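Side-chain contacts in tRNA (cytosine(38)-C(5))-methyltransferase (Schizosaccharomyces pombe, PDB 6FDF), which methylates carbon 5 of cytosine 38 in the anticodon loop of tRNA(Asp), using S-adenosyl-L-methionine as methyl donor: residues S18-M23 / R310-S315; N110-V115 / K141-C146; S220-N223 / Q228-I231; G179-D184 / S326-P331. All blocks are in the same frame, centred on the assembly; numbering follows the deposited sequence.

Interaction 1. Residues S18-M23 / R310-S315; sequences SGIGGM and RLLGNS. With SAH (S-adenosyl-L-homocysteine), chain E.
The backbone N of Ile-20 donates to OXT of S-adenosyl-L-homocysteine at 3.0 Å, in a somewhat bent bond of 141°. Ser-315 OG lies near the same oxygen, 3.4 Å from OXT, but is not hydrogen-bonded to it; it donates instead to Leu-311 O of its own segment at 2.7 Å. Both details are doubtful, since Ser-315 was deposited in two conformers. Near this charged end the contact turns greasy. Ile-20 carries CG1 between its own N and carbonyl carbon (chi1 61°), which sends its two branches to different partners. CG2 meets CD1 of Leu-311 at 3.8 Å, while CD1 reaches CD2 of Leu-312 at 3.9 Å, those two side chains crossing at about a right angle. Gly-19 and Gly-22 have no side chains to hold the ligand's carboxylate off the loop. Further along the ligand, the sulfur SD lies 3.3 Å from Asn-314 O. The contact joins the glycine-rich cofactor loop and the Gly-Asn-Ser segment, the first and tenth conserved motifs of C5-methyltransferases. Arg-166 bonds the carbonyls of Gly-313 and Ser-315. Residues 18-23 lead from strand 11-16 into helix 22-29; Ile-49 of helix 44-54 also touches Ile-20, and Leu-312 backs onto helix 283-289.

Interaction 2. Residues N110-V115 / K141-C146; sequences NVLPHV and KVLRNC
Leu-112 and Leu-143 make the inner part of this contact, meeting methyl to methyl with their CD2 atoms 3.8 Å apart. The two side chains cross at about a right angle, and both are buried. Leu-112 gets there by a straightforward reach: its CG is anti to the backbone N (chi1 173°), and its side chain heads for the opposite segment. Leu-143 starts off away from the partner, and only its end turns back to the meeting point. Tyr-148, of strand 148-155, touches both leucines, and Leu-118 and Pro-119 press on Leu-112 as well.

The solvent side belongs to Pro-113, whose ring is exposed although its contacts are as close as the inner ones. Its CB lies 3.9 Å from SG of Cys-146 and its CG 4.0 Å from the same sulfur, so the sulfur lies beside the CB-CG bond of the proline. The approach of Pro-113 CG to Val-142 CG2, 3.8 Å, is less certain, because Val-142 was deposited in two conformers. Just beyond, His-114 turns back on its own segment, with ND1 donating in the ring plane to Asn-110 O at 3.2 Å (135°).

Both segments lie toward the C-terminal ends of their helices, 103-111 and 134-145: residues 112-114 form a 3-10 segment, and Cys-146 is the first residue beyond helix 134-145. The chemistry across the contact is entirely apolar, sulfur included. The fit therefore rests on shape and burial, with no directional bond between the segments to set an exact register.

Interaction 3. Residues S220-N223 / Q228-I231; sequences SVLN and QFDI
The CD2-CE2-CZ side of the Phe-229 ring rim meets two consecutive residues of helix 219-225, Val-221 and Leu-222, and they approach it differently. Val-221 comes at the edge: its CG1 lies near the ring plane, 4.0 Å from CZ and equally 4.0 Å from CE2, so the methyl sits against the bond between those two carbons. Leu-222 approaches obliquely with CD2, 3.7 Å from CE2 and 3.8 Å from CD2 of the ring. The CE2 carbon is thus shared by both aliphatic groups. Each of the two side chains crosses the phenylalanine at about a right angle.

Torsions explain who touches what. In Val-221 the CG1 methyl is anti to the backbone N (chi1 172°), which throws it forward to the ring. Leu-222 leaves its backbone at an angle to the partner and brings only its end closer. Phe-229, by contrast, starts off toward the helix, and with CG on the N side of its backbone (chi1 -81°) the ring reaches across a CA separation of 8.5 Å between Leu-222 and Phe-229.

This is a short-range closure: the chain after helix 219-225 turns back so that Phe-229 packs on the helix. The arrangement belongs to the smaller part of the fold, consistent with the target-recognition region of C5-methyltransferases. A glycerol, probably from the crystallisation liquor, bonds to Asp-230 N. Around the contact, Phe-229 also rests on Ile-256 of strand 256-258, while Leu-222 touches Leu-278 of strand 278-279 and gives its carbonyl to Arg-273.

Interaction 4. Residues G179-D184 / S326-P331; sequences GEWSID and SLLLEP
Trp-181 meets Leu-328 at the rim of its six-membered ring: CH2 is 4.0 Å and CZ3 4.1 Å from Leu-328 CD1, and that methyl stands at the edge, near the ring plane. The two side chains lie alongside each other and point the same way. Leu-327 works on the loop backbone instead, its CD2 methyl coming within 3.7 Å of Ser-182 O and more distantly, 4.4 Å, of Ile-183 O. With CG anti to its backbone N (chi1 178°), Leu-327 extends directly toward the loop.

The loop keeps its shape partly through Ser-182, whose OG accepts from Asp-184 N at 3.2 Å in a fairly straight bond (158°), an ST turn.

In the class I methyltransferase fold this contact lies against the seven-stranded sheet, where helix 318-328 near the C-terminus packs with the segment that follows strand 168-175. Leu-328 sits on Tyr-121 and Leu-123 of strand 121-127 and, together with Trp-181, on Leu-172 of strand 168-175.

Farther out, the indole has further partners: its NE1 donates to Asn-149 OD1, and Phe-177 meets it in a T-shaped, edge-to-face stack. Arg-174 makes a cation-pi contact with the indole and also ties down the helix end, donating from NH1 to Leu-327 O and from NE to Leu-328 O.

Interaction 1 lies about 6 Å from the centre of the chain in space and contacts the bound S-adenosyl-L-homocysteine; the centres of the others are 25 to 27 Å away from its own. Interaction 4 comes nearest to it, about 9 Å between closest atoms, and is linked to it through helices 305-313 and 318-328, which follow each other in the chain. Interactions 2 and 4 approach to about 10 Å. Interaction 3 stands on the opposite side of the chain's centre from both, its centre 48 Å from that of interaction 2. The predicted active-site Cys-85 lies about 12 Å from Val-142 of interaction 2, side chain to side chain.

Interaction 1. Residues S18-M23 / R310-S315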
loop_
_atom_site.group_PDB
_atom_site.type_symbol
_atom_site.label_atom_id
_atom_site.label_comp_id
_atom_site.label_asym_id
_atom_site.label_seq_id
_atom_site.Cartn_x
_atom_site.Cartn_y
_atom_site.Cartn_z
ATOM N N SER A 18 -7.032 7.647 1.845
ATOM C CA SER A 18 -7.208 7.100 0.502
ATOM C C SER A 18 -5.951 7.183 -0.359
ATOM O O SER A 18 -5.792 6.373 -1.279
ATOM C CB SER A 18 -8.349 7.822 -0.208
ATOM O OG SER A 18 -8.318 9.214 0.059
ATOM N N GLY A 19 -5.065 8.140 -0.100
ATOM C CA GLY A 19 -3.853 8.232 -0.908
ATOM C C GLY A 19 -4.194 8.409 -2.378
ATOM O O GLY A 19 -5.065 9.205 -2.742
ATOM N N ILE A 20 -3.531 7.640 -3.244
ATOM C CA ILE A 20 -3.828 7.736 -4.670
ATOM C C ILE A 20 -4.865 6.692 -5.070
ATOM O O ILE A 20 -5.101 6.462 -6.260
ATOM C CB ILE A 20 -2.556 7.603 -5.528
ATOM C CG1 ILE A 20 -1.899 6.237 -5.309
ATOM C CG2 ILE A 20 -1.585 8.737 -5.232
ATOM C CD1 ILE A 20 -0.685 5.998 -6.191
ATOM N N GLY A 21 -5.529 6.087 -4.089
ATOM C CA GLY A 21 -6.656 5.226 -4.392
ATOM C C GLY A 21 -6.336 3.769 -4.638
ATOM O O GLY A 21 -7.063 3.111 -5.398
ATOM N N GLY A 22 -5.274 3.244 -4.024
ATOM C CA GLY A 22 -4.999 1.820 -4.135
ATOM C C GLY A 22 -6.206 0.960 -3.811
ATOM O O GLY A 22 -6.479 -0.020 -4.506
ATOM N N MET A 23 -6.949 1.315 -2.750
ATOM C CA MET A 23 -8.121 0.523 -2.367
ATOM C C MET A 23 -9.181 0.536 -3.460
ATOM O O MET A 23 -9.814 -0.491 -3.736
ATOM C CB MET A 23 -8.724 1.040 -1.056
ATOM C CG MET A 23 -7.864 0.892 0.188
ATOM S SD MET A 23 -7.681 -0.842 0.676
ATOM C CE MET A 23 -6.774 -0.647 2.206
ATOM N N ARG A 310 7.081 9.273 -3.725
ATOM C CA ARG A 310 6.714 9.388 -2.318
ATOM C C ARG A 310 5.319 8.841 -2.072
ATOM O O ARG A 310 5.077 8.175 -1.057
ATOM C CB ARG A 310 6.812 10.845 -1.873
ATOM C CG ARG A 310 8.173 11.448 -2.150
ATOM C CD ARG A 310 8.284 12.872 -1.627
ATOM N NE ARG A 310 9.595 13.439 -1.944
ATOM C CZ ARG A 310 9.782 14.545 -2.656
ATOM N NH1 ARG A 310 8.741 15.238 -3.099
ATOM N NH2 ARG A 310 11.013 14.978 -2.898
ATOM N N LEU A 311 4.384 9.124 -2.984
ATOM C CA LEU A 311 3.023 8.626 -2.835
ATOM C C LEU A 311 2.984 7.112 -2.995
ATOM O O LEU A 311 2.271 6.419 -2.262
ATOM C CB LEU A 311 2.107 9.301 -3.859
ATOM C CG LEU A 311 1.927 10.812 -3.702
ATOM C CD1 LEU A 311 1.092 11.395 -4.844
ATOM C CD2 LEU A 311 1.292 11.117 -2.350
ATOM N N LEU A 312 3.736 6.585 -3.964
ATOM C CA LEU A 312 3.782 5.141 -4.170
ATOM C C LEU A 312 4.439 4.435 -2.990
ATOM O O LEU A 312 4.023 3.337 -2.601
ATOM C CB LEU A 312 4.520 4.831 -5.474
ATOM C CG LEU A 312 3.694 5.118 -6.730
ATOM C CD1 LEU A 312 4.572 5.167 -7.990
ATOM C CD2 LEU A 312 2.583 4.076 -6.884
ATOM N N GLY A 313 5.455 5.064 -2.398
ATOM C CA GLY A 313 6.152 4.480 -1.264
ATOM C C GLY A 313 5.252 4.197 -0.081
ATOM O O GLY A 313 5.580 3.336 0.743
ATOM N N ASN A 314 4.131 4.912 0.026
ATOM C CA ASN A 314 3.155 4.731 1.093
ATOM C C ASN A 314 1.890 4.013 0.641
ATOM O O ASN A 314 0.901 4.005 1.379
ATOM C CB ASN A 314 2.761 6.089 1.678
ATOM C CG ASN A 314 3.857 6.702 2.495
ATOM O OD1 ASN A 314 4.625 5.995 3.148
ATOM N ND2 ASN A 314 3.939 8.029 2.478
ATOM N N SER A 315 1.894 3.413 -0.546
ATOM C CA SER A 315 0.703 2.802 -1.118
ATOM C C SER A 315 0.659 1.303 -0.833
ATOM O O SER A 315 1.665 0.677 -0.491
ATOM C CB SER A 315 0.649 3.038 -2.631
ATOM O OG SER A 315 0.543 4.417 -2.935
HETATM N N SAH E . -3.672 3.563 1.155
HETATM C CA SAH E . -3.372 4.718 0.338
HETATM C CB SAH E . -2.277 5.586 0.965
HETATM C CG SAH E . -2.240 5.432 2.484
HETATM S SD SAH E . -0.786 6.132 3.205
HETATM C C SAH E . -2.984 4.282 -1.039
HETATM O O SAH E . -3.049 3.063 -1.313
HETATM O OXT SAH E . -2.627 5.164 -1.849
HETATM C "C5'" SAH E . -1.619 6.968 4.508
HETATM C "C4'" SAH E . -2.384 8.162 3.935
HETATM O "O4'" SAH E . -3.175 8.695 4.981
HETATM C "C3'" SAH E . -1.477 9.276 3.414
HETATM O "O3'" SAH E . -1.867 9.640 2.090
HETATM C "C2'" SAH E . -1.759 10.460 4.342
HETATM O "O2'" SAH E . -1.814 11.701 3.630
HETATM C "C1'" SAH E . -3.124 10.110 4.921
HETATM N N9 SAH E . -3.344 10.586 6.303
HETATM C C8 SAH E . -2.506 10.476 7.354
HETATM N N7 SAH E . -3.056 11.028 8.462
HETATM C C5 SAH E . -4.272 11.505 8.134
HETATM C C6 SAH E . -5.374 12.201 8.829
HETATM N N6 SAH E . -5.281 12.508 10.141
HETATM N N1 SAH E . -6.468 12.516 8.096
HETATM C C2 SAH E . -6.570 12.214 6.789
HETATM N N3 SAH E . -5.607 11.581 6.094
HETATM C C4 SAH E . -4.450 11.216 6.705
#

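Interaction 2. Residues N110-V115 / K141-C146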
loop_
_atom_site.group_PDB
_atom_site.type_symbol
_atom_site.label_atom_id
_atom_site.label_comp_id
_atom_site.label_asym_id
_atom_site.label_seq_id
_atom_site.Cartn_x
_atom_site.Cartn_y
_atom_site.Cartn_z
ATOM N N ASN A 110 -12.924 5.330 18.639
ATOM C CA ASN A 110 -13.780 5.960 19.639
ATOM C C ASN A 110 -15.149 6.328 19.081
ATOM O O ASN A 110 -16.131 6.369 19.831
ATOM C CB ASN A 110 -13.101 7.213 20.192
ATOM C CG ASN A 110 -12.125 6.905 21.308
ATOM O OD1 ASN A 110 -12.305 5.949 22.062
ATOM N ND2 ASN A 110 -11.088 7.729 21.430
ATOM N N VAL A 111 -15.233 6.615 17.787
ATOM C CA VAL A 111 -16.500 7.046 17.207
ATOM C C VAL A 111 -17.326 5.873 16.680
ATOM O O VAL A 111 -18.561 5.925 16.712
ATOM C CB VAL A 111 -16.216 8.081 16.102
ATOM C CG1 VAL A 111 -17.453 8.347 15.275
ATOM C CG2 VAL A 111 -15.669 9.376 16.711
ATOM N N LEU A 112 -16.667 4.799 16.237
ATOM C CA LEU A 112 -17.356 3.640 15.669
ATOM C C LEU A 112 -18.534 3.141 16.502
ATOM O O LEU A 112 -19.600 2.888 15.919
ATOM C CB LEU A 112 -16.328 2.523 15.439
ATOM C CG LEU A 112 -16.850 1.157 14.999
ATOM C CD1 LEU A 112 -17.508 1.263 13.640
ATOM C CD2 LEU A 112 -15.700 0.148 14.977
ATOM N N PRO A 113 -18.433 2.983 17.830
ATOM C CA PRO A 113 -19.574 2.446 18.595
ATOM C C PRO A 113 -20.768 3.383 18.661
ATOM O O PRO A 113 -21.827 2.977 19.166
ATOM C CB PRO A 113 -18.991 2.224 19.997
ATOM C CG PRO A 113 -17.505 2.210 19.810
ATOM C CD PRO A 113 -17.243 3.151 18.688
ATOM N N HIS A 114 -20.633 4.612 18.182
ATOM C CA HIS A 114 -21.689 5.609 18.271
ATOM C C HIS A 114 -22.476 5.767 16.976
ATOM O O HIS A 114 -23.403 6.583 16.936
ATOM C CB HIS A 114 -21.098 6.962 18.666
ATOM C CG HIS A 114 -20.601 7.025 20.077
ATOM N ND1 HIS A 114 -19.295 6.746 20.417
ATOM C CD2 HIS A 114 -21.227 7.354 21.231
ATOM C CE1 HIS A 114 -19.139 6.899 21.721
ATOM N NE2 HIS A 114 -20.297 7.266 22.238
ATOM N N VAL A 115 -22.121 5.042 15.912
ATOM C CA VAL A 115 -22.759 5.275 14.618
ATOM C C VAL A 115 -24.132 4.609 14.583
ATOM O O VAL A 115 -24.420 3.664 15.321
ATOM C CB VAL A 115 -21.876 4.790 13.452
ATOM C CG1 VAL A 115 -20.521 5.510 13.456
ATOM C CG2 VAL A 115 -21.711 3.269 13.488
ATOM N N LYS A 141 -10.042 -4.872 20.638
ATOM C CA LYS A 141 -10.975 -4.768 21.753
ATOM C C LYS A 141 -12.297 -4.133 21.326
ATOM O O LYS A 141 -13.376 -4.663 21.622
ATOM C CB LYS A 141 -10.319 -3.970 22.881
ATOM C CG LYS A 141 -10.986 -4.081 24.227
ATOM C CD LYS A 141 -9.961 -3.940 25.353
ATOM C CE LYS A 141 -9.009 -2.774 25.119
ATOM N NZ LYS A 141 -8.018 -2.636 26.234
ATOM N N VAL A 142 -12.242 -3.000 20.623
ATOM C CA VAL A 142 -13.487 -2.327 20.257
ATOM C C VAL A 142 -14.230 -3.117 19.183
ATOM O O VAL A 142 -15.466 -3.161 19.175
ATOM C CB VAL A 142 -13.223 -0.871 19.826
ATOM C CG1 VAL A 142 -12.423 -0.807 18.535
ATOM C CG2 VAL A 142 -14.543 -0.113 19.692
ATOM N N LEU A 143 -13.499 -3.755 18.263
ATOM C CA LEU A 143 -14.154 -4.561 17.237
ATOM C C LEU A 143 -14.851 -5.768 17.854
ATOM O O LEU A 143 -16.003 -6.070 17.520
ATOM C CB LEU A 143 -13.143 -4.994 16.171
ATOM C CG LEU A 143 -12.573 -3.887 15.281
ATOM C CD1 LEU A 143 -11.684 -4.476 14.185
ATOM C CD2 LEU A 143 -13.685 -3.045 14.673
ATOM N N ARG A 144 -14.158 -6.486 18.745
ATOM C CA ARG A 144 -14.786 -7.595 19.461
ATOM C C ARG A 144 -16.019 -7.132 20.233
ATOM O O ARG A 144 -17.071 -7.782 20.192
ATOM C CB ARG A 144 -13.778 -8.249 20.410
ATOM C CG ARG A 144 -14.399 -9.229 21.407
ATOM C CD ARG A 144 -13.390 -9.763 22.434
ATOM N NE ARG A 144 -13.119 -8.827 23.524
ATOM C CZ ARG A 144 -11.936 -8.262 23.755
ATOM N NH1 ARG A 144 -10.901 -8.539 22.972
ATOM N NH2 ARG A 144 -11.786 -7.427 24.775
ATOM N N ASN A 145 -15.918 -5.995 20.921
ATOM C CA ASN A 145 -17.052 -5.502 21.696
ATOM C C ASN A 145 -18.209 -5.050 20.811
ATOM O O ASN A 145 -19.367 -5.108 21.242
ATOM C CB ASN A 145 -16.603 -4.363 22.611
ATOM C CG ASN A 145 -15.801 -4.857 23.791
ATOM O OD1 ASN A 145 -15.787 -6.056 24.091
ATOM N ND2 ASN A 145 -15.122 -3.943 24.469
ATOM N N CYS A 146 -17.931 -4.597 19.591
ATOM C CA CYS A 146 -18.982 -4.213 18.661
ATOM C C CYS A 146 -19.437 -5.368 17.773
ATOM O O CYS A 146 -20.113 -5.131 16.767
ATOM C CB CYS A 146 -18.532 -3.031 17.802
ATOM S SG CYS A 146 -18.442 -1.467 18.707
#

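Interaction 3. Residues S220-N223 / Q228-I231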
loop_
_atom_site.group_PDB
_atom_site.type_symbol
_atom_site.label_atom_id
_atom_site.label_comp_id
_atom_site.label_asym_id
_atom_site.label_seq_id
_atom_site.Cartn_x
_atom_site.Cartn_y
_atom_site.Cartn_z
ATOM N N SER A 220 28.490 9.998 -7.470
ATOM C CA SER A 220 28.774 10.505 -6.130
ATOM C C SER A 220 28.119 9.643 -5.055
ATOM O O SER A 220 28.746 9.325 -4.036
ATOM C CB SER A 220 28.308 11.957 -6.011
ATOM O OG SER A 220 26.894 12.039 -6.062
ATOM N N VAL A 221 26.863 9.246 -5.271
ATOM C CA VAL A 221 26.173 8.380 -4.318
ATOM C C VAL A 221 26.757 6.972 -4.347
ATOM O O VAL A 221 26.918 6.333 -3.300
ATOM C CB VAL A 221 24.662 8.375 -4.610
ATOM C CG1 VAL A 221 23.945 7.337 -3.757
ATOM C CG2 VAL A 221 24.075 9.761 -4.373
ATOM N N LEU A 222 27.070 6.459 -5.541
ATOM C CA LEU A 222 27.647 5.118 -5.637
ATOM C C LEU A 222 29.024 5.047 -4.986
ATOM O O LEU A 222 29.394 4.008 -4.419
ATOM C CB LEU A 222 27.723 4.686 -7.106
ATOM C CG LEU A 222 26.396 4.282 -7.758
ATOM C CD1 LEU A 222 26.541 4.103 -9.260
ATOM C CD2 LEU A 222 25.866 3.004 -7.123
ATOM N N ASN A 223 29.799 6.131 -5.054
ATOM C CA ASN A 223 31.123 6.125 -4.443
ATOM C C ASN A 223 31.047 6.229 -2.924
ATOM O O ASN A 223 31.900 5.675 -2.222
ATOM C CB ASN A 223 31.972 7.262 -5.008
ATOM C CG ASN A 223 32.558 6.931 -6.367
ATOM O OD1 ASN A 223 32.596 5.767 -6.773
ATOM N ND2 ASN A 223 33.022 7.954 -7.076
ATOM N N GLN A 228 25.871 -0.254 -0.032
ATOM C CA GLN A 228 24.614 -0.482 0.670
ATOM C C GLN A 228 23.436 -0.763 -0.261
ATOM O O GLN A 228 22.372 -1.173 0.222
ATOM C CB GLN A 228 24.294 0.713 1.575
ATOM C CG GLN A 228 24.957 0.624 2.945
ATOM C CD GLN A 228 26.057 1.644 3.151
ATOM O OE1 GLN A 228 27.039 1.676 2.411
ATOM N NE2 GLN A 228 25.903 2.477 4.173
ATOM N N PHE A 229 23.575 -0.523 -1.563
ATOM C CA PHE A 229 22.487 -0.817 -2.488
ATOM C C PHE A 229 22.260 -2.320 -2.600
ATOM O O PHE A 229 23.208 -3.108 -2.594
ATOM C CB PHE A 229 22.785 -0.263 -3.884
ATOM C CG PHE A 229 22.505 1.205 -4.041
ATOM C CD1 PHE A 229 21.210 1.689 -3.969
ATOM C CD2 PHE A 229 23.535 2.091 -4.321
ATOM C CE1 PHE A 229 20.946 3.046 -4.134
ATOM C CE2 PHE A 229 23.282 3.442 -4.490
ATOM C CZ PHE A 229 21.980 3.918 -4.401
ATOM N N ASP A 230 20.994 -2.705 -2.734
ATOM C CA ASP A 230 20.631 -4.030 -3.225
ATOM C C ASP A 230 20.432 -3.931 -4.732
ATOM O O ASP A 230 19.556 -3.194 -5.198
ATOM C CB ASP A 230 19.360 -4.542 -2.549
ATOM C CG ASP A 230 18.933 -5.906 -3.067
ATOM O OD1 ASP A 230 19.635 -6.895 -2.780
ATOM O OD2 ASP A 230 17.897 -5.990 -3.764
ATOM N N ILE A 231 21.253 -4.658 -5.492
ATOM C CA ILE A 231 21.234 -4.591 -6.948
ATOM C C ILE A 231 20.508 -5.817 -7.481
ATOM O O ILE A 231 20.849 -6.952 -7.125
ATOM C CB ILE A 231 22.660 -4.506 -7.518
ATOM C CG1 ILE A 231 23.365 -3.245 -7.009
ATOM C CG2 ILE A 231 22.628 -4.530 -9.043
ATOM C CD1 ILE A 231 24.836 -3.179 -7.371
#

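Interaction 4. Residues G179-D184 / S326-P331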
loop_
_atom_site.group_PDB
_atom_site.type_symbol
_atom_site.label_atom_id
_atom_site.label_comp_id
_atom_site.label_asym_id
_atom_site.label_seq_id
_atom_site.Cartn_x
_atom_site.Cartn_y
_atom_site.Cartn_z
ATOM N N GLY A 179 -19.400 -17.895 11.274
ATOM C CA GLY A 179 -18.888 -19.012 10.509
ATOM C C GLY A 179 -17.392 -19.184 10.665
ATOM O O GLY A 179 -16.776 -18.713 11.624
ATOM N N GLU A 180 -16.798 -19.867 9.691
ATOM C CA GLU A 180 -15.382 -20.199 9.718
ATOM C C GLU A 180 -14.692 -19.546 8.531
ATOM O O GLU A 180 -15.167 -19.650 7.396
ATOM C CB GLU A 180 -15.169 -21.716 9.690
ATOM C CG GLU A 180 -15.732 -22.444 10.905
ATOM C CD GLU A 180 -14.908 -22.224 12.162
ATOM O OE1 GLU A 180 -13.688 -21.978 12.041
ATOM O OE2 GLU A 180 -15.482 -22.303 13.270
ATOM N N TRP A 181 -13.586 -18.858 8.799
ATOM C CA TRP A 181 -12.763 -18.295 7.738
ATOM C C TRP A 181 -11.355 -18.104 8.274
ATOM O O TRP A 181 -11.115 -18.148 9.483
ATOM C CB TRP A 181 -13.323 -16.972 7.184
ATOM C CG TRP A 181 -13.443 -15.816 8.153
ATOM C CD1 TRP A 181 -13.633 -15.876 9.505
ATOM C CD2 TRP A 181 -13.395 -14.422 7.819
ATOM N NE1 TRP A 181 -13.699 -14.604 10.033
ATOM C CE2 TRP A 181 -13.557 -13.696 9.017
ATOM C CE3 TRP A 181 -13.226 -13.720 6.621
ATOM C CZ2 TRP A 181 -13.555 -12.301 9.051
ATOM C CZ3 TRP A 181 -13.225 -12.339 6.655
ATOM C CH2 TRP A 181 -13.389 -11.641 7.863
ATOM N N SER A 182 -10.425 -17.907 7.346
ATOM C CA SER A 182 -9.018 -17.775 7.681
ATOM C C SER A 182 -8.364 -16.886 6.639
ATOM O O SER A 182 -8.723 -16.936 5.460
ATOM C CB SER A 182 -8.320 -19.142 7.723
ATOM O OG SER A 182 -6.915 -18.989 7.811
ATOM N N ILE A 183 -7.395 -16.087 7.083
ATOM C CA ILE A 183 -6.648 -15.236 6.163
ATOM C C ILE A 183 -5.982 -16.070 5.075
ATOM O O ILE A 183 -5.797 -15.600 3.946
ATOM C CB ILE A 183 -5.629 -14.384 6.950
ATOM C CG1 ILE A 183 -5.130 -13.217 6.099
ATOM C CG2 ILE A 183 -4.479 -15.236 7.472
ATOM C CD1 ILE A 183 -5.976 -11.971 6.240
ATOM N N ASP A 184 -5.647 -17.326 5.378
ATOM C CA ASP A 184 -4.948 -18.164 4.414
ATOM C C ASP A 184 -5.832 -18.583 3.248
ATOM O O ASP A 184 -5.307 -19.092 2.251
ATOM C CB ASP A 184 -4.387 -19.400 5.116
ATOM C CG ASP A 184 -3.306 -19.056 6.122
ATOM O OD1 ASP A 184 -2.475 -18.172 5.825
ATOM O OD2 ASP A 184 -3.284 -19.674 7.206
ATOM N N SER A 326 -11.931 -9.657 -2.089
ATOM C CA SER A 326 -12.768 -10.759 -2.559
ATOM C C SER A 326 -13.139 -11.696 -1.417
ATOM O O SER A 326 -14.302 -12.099 -1.277
ATOM C CB SER A 326 -12.037 -11.528 -3.658
ATOM O OG SER A 326 -11.821 -10.704 -4.786
ATOM N N LEU A 327 -12.154 -12.064 -0.598
ATOM C CA LEU A 327 -12.419 -12.899 0.570
ATOM C C LEU A 327 -13.367 -12.206 1.540
ATOM O O LEU A 327 -14.355 -12.793 1.992
ATOM C CB LEU A 327 -11.107 -13.245 1.269
ATOM C CG LEU A 327 -11.243 -14.072 2.545
ATOM C CD1 LEU A 327 -11.860 -15.428 2.224
ATOM C CD2 LEU A 327 -9.895 -14.235 3.220
ATOM N N LEU A 328 -13.073 -10.949 1.873
ATOM C CA LEU A 328 -13.850 -10.238 2.885
ATOM C C LEU A 328 -15.333 -10.191 2.534
ATOM O O LEU A 328 -16.190 -10.416 3.398
ATOM C CB LEU A 328 -13.293 -8.824 3.046
ATOM C CG LEU A 328 -13.964 -7.891 4.053
ATOM C CD1 LEU A 328 -13.923 -8.483 5.451
ATOM C CD2 LEU A 328 -13.298 -6.504 4.025
ATOM N N LEU A 329 -15.653 -9.892 1.278
ATOM C CA LEU A 329 -17.024 -9.605 0.879
ATOM C C LEU A 329 -17.786 -10.829 0.375
ATOM O O LEU A 329 -18.872 -10.663 -0.189
ATOM C CB LEU A 329 -17.033 -8.517 -0.198
ATOM C CG LEU A 329 -16.357 -7.204 0.198
ATOM C CD1 LEU A 329 -16.313 -6.274 -0.996
ATOM C CD2 LEU A 329 -17.090 -6.568 1.371
ATOM N N GLU A 330 -17.254 -12.040 0.551
ATOM C CA GLU A 330 -17.967 -13.236 0.097
ATOM C C GLU A 330 -19.402 -13.345 0.608
ATOM O O GLU A 330 -20.272 -13.738 -0.187
ATOM C CB GLU A 330 -17.178 -14.505 0.461
ATOM C CG GLU A 330 -15.904 -14.658 -0.355
ATOM C CD GLU A 330 -15.238 -16.009 -0.188
ATOM O OE1 GLU A 330 -15.543 -16.725 0.787
ATOM O OE2 GLU A 330 -14.401 -16.356 -1.046
ATOM N N PRO A 331 -19.725 -13.048 1.877
ATOM C CA PRO A 331 -21.121 -13.203 2.323
ATOM C C PRO A 331 -22.108 -12.308 1.591
ATOM O O PRO A 331 -23.320 -12.486 1.772
ATOM C CB PRO A 331 -21.061 -12.845 3.816
ATOM C CG PRO A 331 -19.651 -13.104 4.204
ATOM C CD PRO A 331 -18.851 -12.678 3.008
#